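Local coordinates for protein SM80.1 Vicilin (Solanum melongena, PDB 5VF5) that probably serves as a 7S seed storage globulin built of two cupin domains, and binds copper and sodium ions, at residues R18-F23 with I32-T37; F49-I54 with Y123-S128; I72-R77 with V340-N345. One frame throughout, in Å; residues are numbered along the deposited sequence.

Interaction 1: residues R18-F23 with I32-T37; sequences RFQSRF and ILPKFT
Phe19 and Leu33 meet just beyond the only beta bridge of this contact, where Gln20 and Ile32 form an antiparallel hydrogen-bonded pair. Leu33 CD1 stands over one face of the Phe19 ring, 4.1 Å from its centroid and displaced toward the rim carbons CD1 and CE1, a CH-pi contact made by two side chains that cross obliquely. Past the bridge, the guanidinium of Arg22 is turned so that one of its faces receives the Ile32 methyl CG2, which lies 3.6 Å from Arg22 NE. The Arg22 chain bends at chi2 (-83°), and beyond CD the guanidinium lies against Ile32 CG2; its far end is held by Arg22 NH1 bonding to the carbonyl of Val135. Pro34 closes the other end, with its CD 3.3 Å from Arg18 O. Gln20 reaches out extended beyond CG and crosses the proline ring at about a right angle.

Ile32 O is gripped twice, by Gln20 N at 2.9 Å with a nearly straight N-H (174°) and by a water that donates to it and also to Gln20 OE1. The return bond runs from Ile32 N to Gln20 O. Two backbone bonds thus hold the short edge strand, the carbonyl of Ile32 has both an amide and a water as donors, and the buried Phe19-Leu33 pair is purely apolar.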
loop_
_atom_site.group_PDB
_atom_site.type_symbol
_atom_site.label_atom_id
_atom_site.label_comp_id
_atom_site.label_asym_id
_atom_site.label_seq_id
_atom_site.Cartn_x
_atom_site.Cartn_y
_atom_site.Cartn_z
ATOM N N ARG A 18 -1.616 0.320 15.004
ATOM C CA ARG A 18 -1.905 -1.108 14.871
ATOM C C ARG A 18 -0.883 -1.872 14.078
ATOM O O ARG A 18 -0.857 -3.097 14.147
ATOM C CB ARG A 18 -3.317 -1.332 14.352
ATOM C CG ARG A 18 -4.299 -0.930 15.457
ATOM C CD ARG A 18 -5.719 -1.161 15.132
ATOM N NE ARG A 18 -6.101 -2.526 14.805
ATOM C CZ ARG A 18 -7.210 -2.810 14.128
ATOM N NH1 ARG A 18 -8.029 -1.822 13.788
ATOM N NH2 ARG A 18 -7.512 -4.070 13.811
ATOM N N PHE A 19 -0.047 -1.175 13.324
ATOM C CA PHE A 19 1.051 -1.836 12.641
ATOM C C PHE A 19 2.043 -2.354 13.703
ATOM O O PHE A 19 2.405 -1.617 14.603
ATOM C CB PHE A 19 1.808 -0.961 11.653
ATOM C CG PHE A 19 1.082 -0.666 10.347
ATOM C CD1 PHE A 19 -0.019 0.183 10.304
ATOM C CD2 PHE A 19 1.531 -1.188 9.166
ATOM C CE1 PHE A 19 -0.649 0.438 9.119
ATOM C CE2 PHE A 19 0.924 -0.880 7.957
ATOM C CZ PHE A 19 -0.165 -0.078 7.927
ATOM N N GLN A 20 2.463 -3.605 13.587
ATOM C CA GLN A 20 3.339 -4.247 14.588
ATOM C C GLN A 20 4.736 -4.447 14.018
ATOM O O GLN A 20 4.853 -5.078 12.956
ATOM C CB GLN A 20 2.732 -5.589 14.991
ATOM C CG GLN A 20 1.397 -5.434 15.708
ATOM C CD GLN A 20 0.793 -6.731 16.203
ATOM O OE1 GLN A 20 0.430 -7.626 15.414
ATOM N NE2 GLN A 20 0.631 -6.827 17.518
ATOM N N SER A 21 5.777 -3.946 14.699
ATOM C CA SER A 21 7.154 -4.203 14.255
ATOM C C SER A 21 7.463 -5.684 14.324
ATOM O O SER A 21 7.211 -6.335 15.332
ATOM C CB SER A 21 8.281 -3.518 15.076
ATOM O OG SER A 21 8.190 -2.165 15.021
ATOM N N ARG A 22 8.055 -6.205 13.265
ATOM C CA ARG A 22 8.468 -7.600 13.220
ATOM C C ARG A 22 9.813 -7.884 13.888
ATOM O O ARG A 22 10.133 -9.019 14.214
ATOM C CB ARG A 22 8.459 -8.119 11.789
ATOM C CG ARG A 22 7.031 -8.436 11.294
ATOM C CD ARG A 22 6.614 -9.843 11.776
ATOM N NE ARG A 22 5.280 -10.315 11.392
ATOM C CZ ARG A 22 4.955 -10.989 10.278
ATOM N NH1 ARG A 22 5.837 -11.235 9.322
ATOM N NH2 ARG A 22 3.693 -11.354 10.090
ATOM N N PHE A 23 10.577 -6.834 14.103
ATOM C CA PHE A 23 11.884 -6.940 14.764
ATOM C C PHE A 23 12.256 -5.592 15.337
ATOM O O PHE A 23 11.657 -4.566 14.979
ATOM C CB PHE A 23 12.960 -7.469 13.818
ATOM C CG PHE A 23 12.998 -6.805 12.445
ATOM C CD1 PHE A 23 13.400 -5.486 12.298
ATOM C CD2 PHE A 23 12.645 -7.504 11.303
ATOM C CE1 PHE A 23 13.455 -4.878 11.067
ATOM C CE2 PHE A 23 12.679 -6.885 10.068
ATOM C CZ PHE A 23 13.121 -5.587 9.951
ATOM N N ILE A 32 3.925 -4.457 10.226
ATOM C CA ILE A 32 2.890 -5.087 9.447
ATOM C C ILE A 32 1.573 -5.009 10.193
ATOM O O ILE A 32 1.472 -5.192 11.410
ATOM C CB ILE A 32 3.256 -6.537 9.104
ATOM C CG1 ILE A 32 2.273 -7.197 8.131
ATOM C CG2 ILE A 32 3.479 -7.376 10.322
ATOM C CD1 ILE A 32 2.816 -8.511 7.542
ATOM N N LEU A 33 0.526 -4.692 9.456
ATOM C CA LEU A 33 -0.817 -4.658 10.031
ATOM C C LEU A 33 -1.257 -6.099 10.304
ATOM O O LEU A 33 -0.866 -7.009 9.567
ATOM C CB LEU A 33 -1.748 -4.005 9.029
ATOM C CG LEU A 33 -3.028 -3.419 9.464
ATOM C CD1 LEU A 33 -2.839 -2.363 10.585
ATOM C CD2 LEU A 33 -3.695 -2.782 8.253
ATOM N N PRO A 34 -2.072 -6.331 11.356
ATOM C CA PRO A 34 -2.634 -7.657 11.522
ATOM C C PRO A 34 -3.455 -8.138 10.332
ATOM O O PRO A 34 -3.870 -7.314 9.495
ATOM C CB PRO A 34 -3.495 -7.524 12.776
ATOM C CG PRO A 34 -2.881 -6.381 13.516
ATOM C CD PRO A 34 -2.456 -5.416 12.433
ATOM N N LYS A 35 -3.765 -9.414 10.292
ATOM C CA LYS A 35 -4.710 -9.896 9.306
ATOM C C LYS A 35 -5.977 -9.067 9.330
ATOM O O LYS A 35 -6.435 -8.651 10.406
ATOM C CB LYS A 35 -5.109 -11.344 9.601
ATOM C CG LYS A 35 -4.056 -12.336 9.210
ATOM C CD LYS A 35 -4.534 -13.774 9.403
ATOM C CE LYS A 35 -5.816 -14.088 8.617
ATOM N NZ LYS A 35 -6.197 -15.526 8.681
ATOM N N PHE A 36 -6.570 -8.823 8.179
ATOM C CA PHE A 36 -7.738 -7.936 8.144
ATOM C C PHE A 36 -8.962 -8.469 8.882
ATOM O O PHE A 36 -9.820 -7.692 9.325
ATOM C CB PHE A 36 -8.080 -7.631 6.706
ATOM C CG PHE A 36 -7.091 -6.732 6.050
ATOM C CD1 PHE A 36 -6.972 -5.390 6.455
ATOM C CD2 PHE A 36 -6.309 -7.160 5.015
ATOM C CE1 PHE A 36 -6.092 -4.561 5.819
ATOM C CE2 PHE A 36 -5.399 -6.316 4.407
ATOM C CZ PHE A 36 -5.316 -5.008 4.802
ATOM N N THR A 37 -9.008 -9.770 9.009
ATOM C CA THR A 37 -10.063 -10.465 9.754
ATOM C C THR A 37 -9.852 -10.498 11.259
ATOM O O THR A 37 -10.712 -11.055 11.968
ATOM C CB THR A 37 -10.184 -11.891 9.215
ATOM O OG1 THR A 37 -8.869 -12.470 9.151
ATOM C CG2 THR A 37 -10.799 -11.878 7.797
HETATM O O HOH W 1 0.726 -7.727 12.578
#

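Interaction 2: residues F49-I54 with Y123-S128; sequences FRVSVI and YVLAKS
Phe49 and Lys127 face each other as an antiparallel non-hydrogen-bonded pair, their side chains on the same face of the sheet as Val51, Leu125, Val53 and Tyr123. The lysine can be followed outward from the backbone. Its CG lies anti to the backbone N (chi1 -171°), and the chain stays extended from there. Lys127 CB comes first, 3.7 Å from Phe49 CE1. CG then stands over one face of the ring, 4.0 Å from its centroid and offset toward the rim between CE1 and CZ, a CH-pi contact. CD continues past Phe49 CZ at 3.7 Å, and CE is the last carbon to brush that atom, so the aliphatic chain runs obliquely across the aromatic ring. Toward the interior, Phe49 CD1 meets Leu125 CD1, a methyl that also touches Val51 CG1; beyond it Val51 CB packs on Tyr123 CE1 in the tyrosine conformer described, whose OH bonds to Val267 O in the second cupin domain.

The backbones are joined by four bonds in two hydrogen-bonded pairs. Arg50 and Ala126 exchange N-H and carbonyl in both directions, each at 2.8 Å, and Ser52 and Val124 do so at slightly greater length. On the face of Arg50, Ser52, Val124 and Ala126, the guanidinium of Arg50 leads away to the carbonyls of Gly133 and Leu33.

The chemistry divides accordingly: regular amide bonding fixes the register of two central strands, and the apolar face turned toward strand 337-344 ends in a partly exposed lysine whose methylenes cover an aromatic ring.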
loop_
_atom_site.group_PDB
_atom_site.type_symbol
_atom_site.label_atom_id
_atom_site.label_comp_id
_atom_site.label_asym_id
_atom_site.label_seq_id
_atom_site.Cartn_x
_atom_site.Cartn_y
_atom_site.Cartn_z
ATOM N N PHE A 49 -4.490 -10.978 2.128
ATOM C CA PHE A 49 -3.628 -9.840 1.885
ATOM C C PHE A 49 -3.158 -9.203 3.193
ATOM O O PHE A 49 -3.887 -9.169 4.195
ATOM C CB PHE A 49 -4.318 -8.815 1.020
ATOM C CG PHE A 49 -4.503 -9.240 -0.410
ATOM C CD1 PHE A 49 -3.515 -9.025 -1.329
ATOM C CD2 PHE A 49 -5.646 -9.918 -0.794
ATOM C CE1 PHE A 49 -3.660 -9.442 -2.636
ATOM C CE2 PHE A 49 -5.794 -10.347 -2.108
ATOM C CZ PHE A 49 -4.817 -10.076 -3.021
ATOM N N ARG A 50 -1.925 -8.724 3.194
ATOM C CA ARG A 50 -1.389 -7.959 4.307
ATOM C C ARG A 50 -0.802 -6.681 3.779
ATOM O O ARG A 50 -0.210 -6.685 2.666
ATOM C CB ARG A 50 -0.335 -8.750 5.043
ATOM C CG ARG A 50 -0.799 -10.075 5.641
ATOM C CD ARG A 50 -1.776 -9.923 6.793
ATOM N NE ARG A 50 -1.123 -9.453 8.003
ATOM C CZ ARG A 50 -0.432 -10.216 8.852
ATOM N NH1 ARG A 50 -0.271 -11.521 8.612
ATOM N NH2 ARG A 50 0.108 -9.674 9.943
ATOM N N VAL A 51 -0.802 -5.626 4.588
ATOM C CA VAL A 51 -0.057 -4.432 4.269
ATOM C C VAL A 51 0.968 -4.145 5.316
ATOM O O VAL A 51 0.759 -4.444 6.505
ATOM C CB VAL A 51 -0.912 -3.169 3.953
ATOM C CG1 VAL A 51 -1.719 -3.360 2.680
ATOM C CG2 VAL A 51 -1.776 -2.763 5.101
ATOM N N SER A 52 2.070 -3.552 4.894
ATOM C CA SER A 52 3.184 -3.258 5.799
ATOM C C SER A 52 3.915 -2.007 5.338
ATOM O O SER A 52 3.689 -1.494 4.224
ATOM C CB SER A 52 4.139 -4.465 5.861
ATOM O OG SER A 52 4.652 -4.770 4.566
ATOM N N VAL A 53 4.815 -1.561 6.183
ATOM C CA VAL A 53 5.682 -0.432 5.900
ATOM C C VAL A 53 7.124 -0.845 6.215
ATOM O O VAL A 53 7.362 -1.520 7.201
ATOM C CB VAL A 53 5.280 0.865 6.667
ATOM C CG1 VAL A 53 6.317 1.973 6.497
ATOM C CG2 VAL A 53 3.928 1.366 6.202
ATOM N N ILE A 54 8.044 -0.493 5.304
ATOM C CA ILE A 54 9.471 -0.590 5.531
ATOM C C ILE A 54 10.015 0.823 5.572
ATOM O O ILE A 54 9.781 1.607 4.649
ATOM C CB ILE A 54 10.184 -1.375 4.403
ATOM C CG1 ILE A 54 9.576 -2.773 4.251
ATOM C CG2 ILE A 54 11.684 -1.414 4.691
ATOM C CD1 ILE A 54 10.051 -3.547 3.040
ATOM N N TYR A 123 5.618 1.388 1.127
ATOM C CA TYR A 123 4.335 0.748 1.442
ATOM C C TYR A 123 4.242 -0.552 0.661
ATOM O O TYR A 123 4.455 -0.568 -0.555
ATOM C CB TYR A 123 3.206 1.701 1.044
ATOM C CG TYR A 123 1.763 1.312 1.321
ATOM C CD1 TYR A 123 1.418 0.613 2.462
ATOM C CD2 TYR A 123 0.730 1.736 0.462
ATOM C CE1 TYR A 123 0.103 0.283 2.724
ATOM C CE2 TYR A 123 -0.591 1.445 0.738
ATOM C CZ TYR A 123 -0.901 0.727 1.864
ATOM O OH TYR A 123 -2.214 0.450 2.125
ATOM N N VAL A 124 3.907 -1.650 1.318
ATOM C CA VAL A 124 3.947 -2.982 0.756
ATOM C C VAL A 124 2.615 -3.670 0.866
ATOM O O VAL A 124 2.019 -3.713 1.948
ATOM C CB VAL A 124 5.022 -3.824 1.452
ATOM C CG1 VAL A 124 5.104 -5.220 0.855
ATOM C CG2 VAL A 124 6.376 -3.135 1.446
ATOM N N LEU A 125 2.172 -4.280 -0.226
ATOM C CA LEU A 125 1.049 -5.217 -0.237
ATOM C C LEU A 125 1.647 -6.610 -0.399
ATOM O O LEU A 125 2.502 -6.784 -1.301
ATOM C CB LEU A 125 0.166 -4.946 -1.454
ATOM C CG LEU A 125 -1.060 -5.851 -1.570
ATOM C CD1 LEU A 125 -2.083 -5.596 -0.457
ATOM C CD2 LEU A 125 -1.704 -5.750 -2.954
ATOM N N ALA A 126 1.235 -7.596 0.406
ATOM C CA ALA A 126 1.651 -8.968 0.166
ATOM C C ALA A 126 0.439 -9.874 0.194
ATOM O O ALA A 126 -0.530 -9.609 0.895
ATOM C CB ALA A 126 2.693 -9.421 1.174
ATOM N N LYS A 127 0.494 -10.937 -0.600
ATOM C CA LYS A 127 -0.532 -11.944 -0.588
ATOM C C LYS A 127 0.062 -13.289 -0.164
ATOM O O LYS A 127 1.095 -13.719 -0.714
ATOM C CB LYS A 127 -1.162 -12.107 -2.003
ATOM C CG LYS A 127 -2.382 -12.988 -1.988
ATOM C CD LYS A 127 -2.913 -13.265 -3.364
ATOM C CE LYS A 127 -4.132 -14.177 -3.260
ATOM N NZ LYS A 127 -4.650 -14.546 -4.603
ATOM N N SER A 128 -0.594 -13.957 0.773
ATOM C CA SER A 128 -0.125 -15.254 1.235
ATOM C C SER A 128 -0.211 -16.319 0.157
ATOM O O SER A 128 -1.058 -16.264 -0.719
ATOM C CB SER A 128 -0.894 -15.669 2.458
ATOM O OG SER A 128 -2.280 -15.798 2.186
#

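Interaction 3: residues I72-R77 with V340-N345; sequences IFVVVR and VGFGIN
This contact belongs to the interface between the two cupin domains of the vicilin, where strand 69-77 of the first faces strand 337-344 of the second. The short segments run nearly antiparallel, with 170° between their directions, but their axes come no closer than 9.8 Å and no hydrogen bond passes between them. Two sheets are therefore packed face against face, and the gap is bridged mainly by side chains.

Phe342 has the largest share of the contact. Its CG lies anti to the carbonyl carbon (chi1 -70°). The side chain lies alongside Ile72 and Val74, running in the opposite direction to each of theirs. The leading atoms CE1 and CZ do the touching. Val74 CG2 lies 3.6 Å from Phe342 CE1 and nearly as close to CZ, approaching the ring obliquely. Ile72 adds its CG2 methyl at 4.1 Å from the same CE1, and its carbonyl oxygen comes within 3.9 Å of Phe342 CZ. The other branch of Val74 turns to the next pair: Val74 CG1 and Val340 CG1 meet tip to tip at 4.1 Å. The touching residues are all buried.

Val76 and Arg77 together face Phe121, a classic beta bulge at the end of strand 69-77. Strand 120-128 pairs with 69-77, and the rings of its Tyr123 and of Phe342 meet with their planes at about 40°. From the second domain, strand 243-250 brings Val245 and Phe247 against Val74, while Val271 of strand 265-272 packs on Val76 and Val340.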
loop_
_atom_site.group_PDB
_atom_site.type_symbol
_atom_site.label_atom_id
_atom_site.label_comp_id
_atom_site.label_asym_id
_atom_site.label_seq_id
_atom_site.Cartn_x
_atom_site.Cartn_y
_atom_site.Cartn_z
ATOM N N ILE A 72 3.926 -6.304 -3.678
ATOM C CA ILE A 72 4.073 -5.091 -4.472
ATOM C C ILE A 72 4.644 -4.028 -3.544
ATOM O O ILE A 72 4.072 -3.768 -2.473
ATOM C CB ILE A 72 2.740 -4.578 -5.034
ATOM C CG1 ILE A 72 2.066 -5.648 -5.880
ATOM C CG2 ILE A 72 2.986 -3.318 -5.825
ATOM C CD1 ILE A 72 0.691 -5.265 -6.328
ATOM N N PHE A 73 5.803 -3.485 -3.900
ATOM C CA PHE A 73 6.464 -2.417 -3.159
ATOM C C PHE A 73 6.130 -1.097 -3.834
ATOM O O PHE A 73 6.279 -0.977 -5.054
ATOM C CB PHE A 73 7.999 -2.589 -3.149
ATOM C CG PHE A 73 8.572 -3.590 -2.200
ATOM C CD1 PHE A 73 7.869 -4.679 -1.720
ATOM C CD2 PHE A 73 9.887 -3.436 -1.785
ATOM C CE1 PHE A 73 8.451 -5.562 -0.842
ATOM C CE2 PHE A 73 10.466 -4.330 -0.908
ATOM C CZ PHE A 73 9.747 -5.402 -0.455
ATOM N N VAL A 74 5.771 -0.089 -3.073
ATOM C CA VAL A 74 5.529 1.255 -3.558
ATOM C C VAL A 74 6.349 2.225 -2.748
ATOM O O VAL A 74 6.213 2.323 -1.530
ATOM C CB VAL A 74 4.048 1.629 -3.480
ATOM C CG1 VAL A 74 3.785 3.028 -4.055
ATOM C CG2 VAL A 74 3.194 0.599 -4.162
ATOM N N VAL A 75 7.258 2.957 -3.395
ATOM C CA VAL A 75 8.074 3.920 -2.669
ATOM C C VAL A 75 7.288 5.196 -2.399
ATOM O O VAL A 75 6.828 5.870 -3.321
ATOM C CB VAL A 75 9.366 4.254 -3.417
ATOM C CG1 VAL A 75 10.214 5.214 -2.628
ATOM C CG2 VAL A 75 10.135 2.988 -3.685
ATOM N N VAL A 76 7.126 5.519 -1.122
ATOM C CA VAL A 76 6.366 6.689 -0.657
ATOM C C VAL A 76 7.256 7.901 -0.389
ATOM O O VAL A 76 6.814 9.026 -0.470
ATOM C CB VAL A 76 5.635 6.363 0.671
ATOM C CG1 VAL A 76 5.078 7.621 1.357
ATOM C CG2 VAL A 76 4.545 5.348 0.422
ATOM N N ARG A 77 8.512 7.660 -0.024
ATOM C CA ARG A 77 9.437 8.741 0.336
ATOM C C ARG A 77 10.852 8.274 0.110
ATOM O O ARG A 77 11.193 7.104 0.340
ATOM C CB ARG A 77 9.261 9.125 1.822
ATOM C CG ARG A 77 9.844 10.453 2.207
ATOM C CD ARG A 77 9.069 10.993 3.388
ATOM N NE ARG A 77 7.636 11.097 3.104
ATOM C CZ ARG A 77 6.703 10.365 3.697
ATOM N NH1 ARG A 77 5.428 10.557 3.392
ATOM N NH2 ARG A 77 7.042 9.455 4.611
ATOM N N VAL A 340 -1.796 6.376 -0.890
ATOM C CA VAL A 340 -1.546 5.302 -1.816
ATOM C C VAL A 340 -2.563 4.251 -1.494
ATOM O O VAL A 340 -2.766 3.909 -0.326
ATOM C CB VAL A 340 -0.153 4.687 -1.631
ATOM C CG1 VAL A 340 0.040 3.478 -2.551
ATOM C CG2 VAL A 340 0.859 5.748 -1.882
ATOM N N GLY A 341 -3.253 3.769 -2.511
ATOM C CA GLY A 341 -4.256 2.709 -2.328
ATOM C C GLY A 341 -3.876 1.449 -3.089
ATOM O O GLY A 341 -3.503 1.497 -4.277
ATOM N N PHE A 342 -3.905 0.325 -2.440
ATOM C CA PHE A 342 -3.830 -0.942 -3.117
ATOM C C PHE A 342 -5.227 -1.406 -3.438
ATOM O O PHE A 342 -6.087 -1.474 -2.559
ATOM C CB PHE A 342 -3.129 -1.981 -2.243
ATOM C CG PHE A 342 -1.666 -1.733 -2.061
ATOM C CD1 PHE A 342 -0.821 -1.831 -3.156
ATOM C CD2 PHE A 342 -1.114 -1.453 -0.827
ATOM C CE1 PHE A 342 0.539 -1.633 -3.035
ATOM C CE2 PHE A 342 0.248 -1.262 -0.681
ATOM C CZ PHE A 342 1.092 -1.337 -1.779
ATOM N N GLY A 343 -5.443 -1.780 -4.677
ATOM C CA GLY A 343 -6.713 -2.338 -5.118
ATOM C C GLY A 343 -6.643 -3.854 -5.260
ATOM O O GLY A 343 -5.717 -4.375 -5.903
ATOM N N ILE A 344 -7.586 -4.533 -4.648
ATOM C CA ILE A 344 -7.693 -5.977 -4.677
ATOM C C ILE A 344 -8.885 -6.264 -5.620
ATOM O O ILE A 344 -9.840 -5.454 -5.658
ATOM C CB ILE A 344 -7.889 -6.487 -3.220
ATOM C CG1 ILE A 344 -6.560 -6.203 -2.415
ATOM C CG2 ILE A 344 -8.259 -7.971 -3.219
ATOM C CD1 ILE A 344 -6.708 -6.336 -0.925
ATOM N N ASN A 345 -8.855 -7.362 -6.393
ATOM C CA ASN A 345 -9.894 -7.638 -7.392
ATOM C C ASN A 345 -9.951 -6.472 -8.407
ATOM O O ASN A 345 -11.047 -5.979 -8.748
ATOM C CB ASN A 345 -11.286 -7.895 -6.769
ATOM C CG ASN A 345 -11.287 -9.051 -5.789
ATOM O OD1 ASN A 345 -11.842 -8.914 -4.660
ATOM N ND2 ASN A 345 -10.622 -10.146 -6.156
#

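Overall arrangement
Interactions 1 and 2 step inward across one sheet, and interaction 3 joins that sheet to one of the second cupin domain, against which interaction 2 also packs. The centres of interactions 1 and 2 are about 9 Å apart, and Leu33 N bonds to Val51 O at 3.0 Å. Interaction 2 passes on to interaction 3 across neighbouring strands, through Leu125 O to Ile72 N at 2.8 Å and Tyr123 N to Val74 O. Interactions 1 and 3 do not touch, with centres about 16 Å apart. The sodium lies about 10 Å from the Ile54 side chain of interaction 2 and about 11 Å from that of Arg22; the copper is bound by Cys281, His283 and His325, which belong to none of the three contacts.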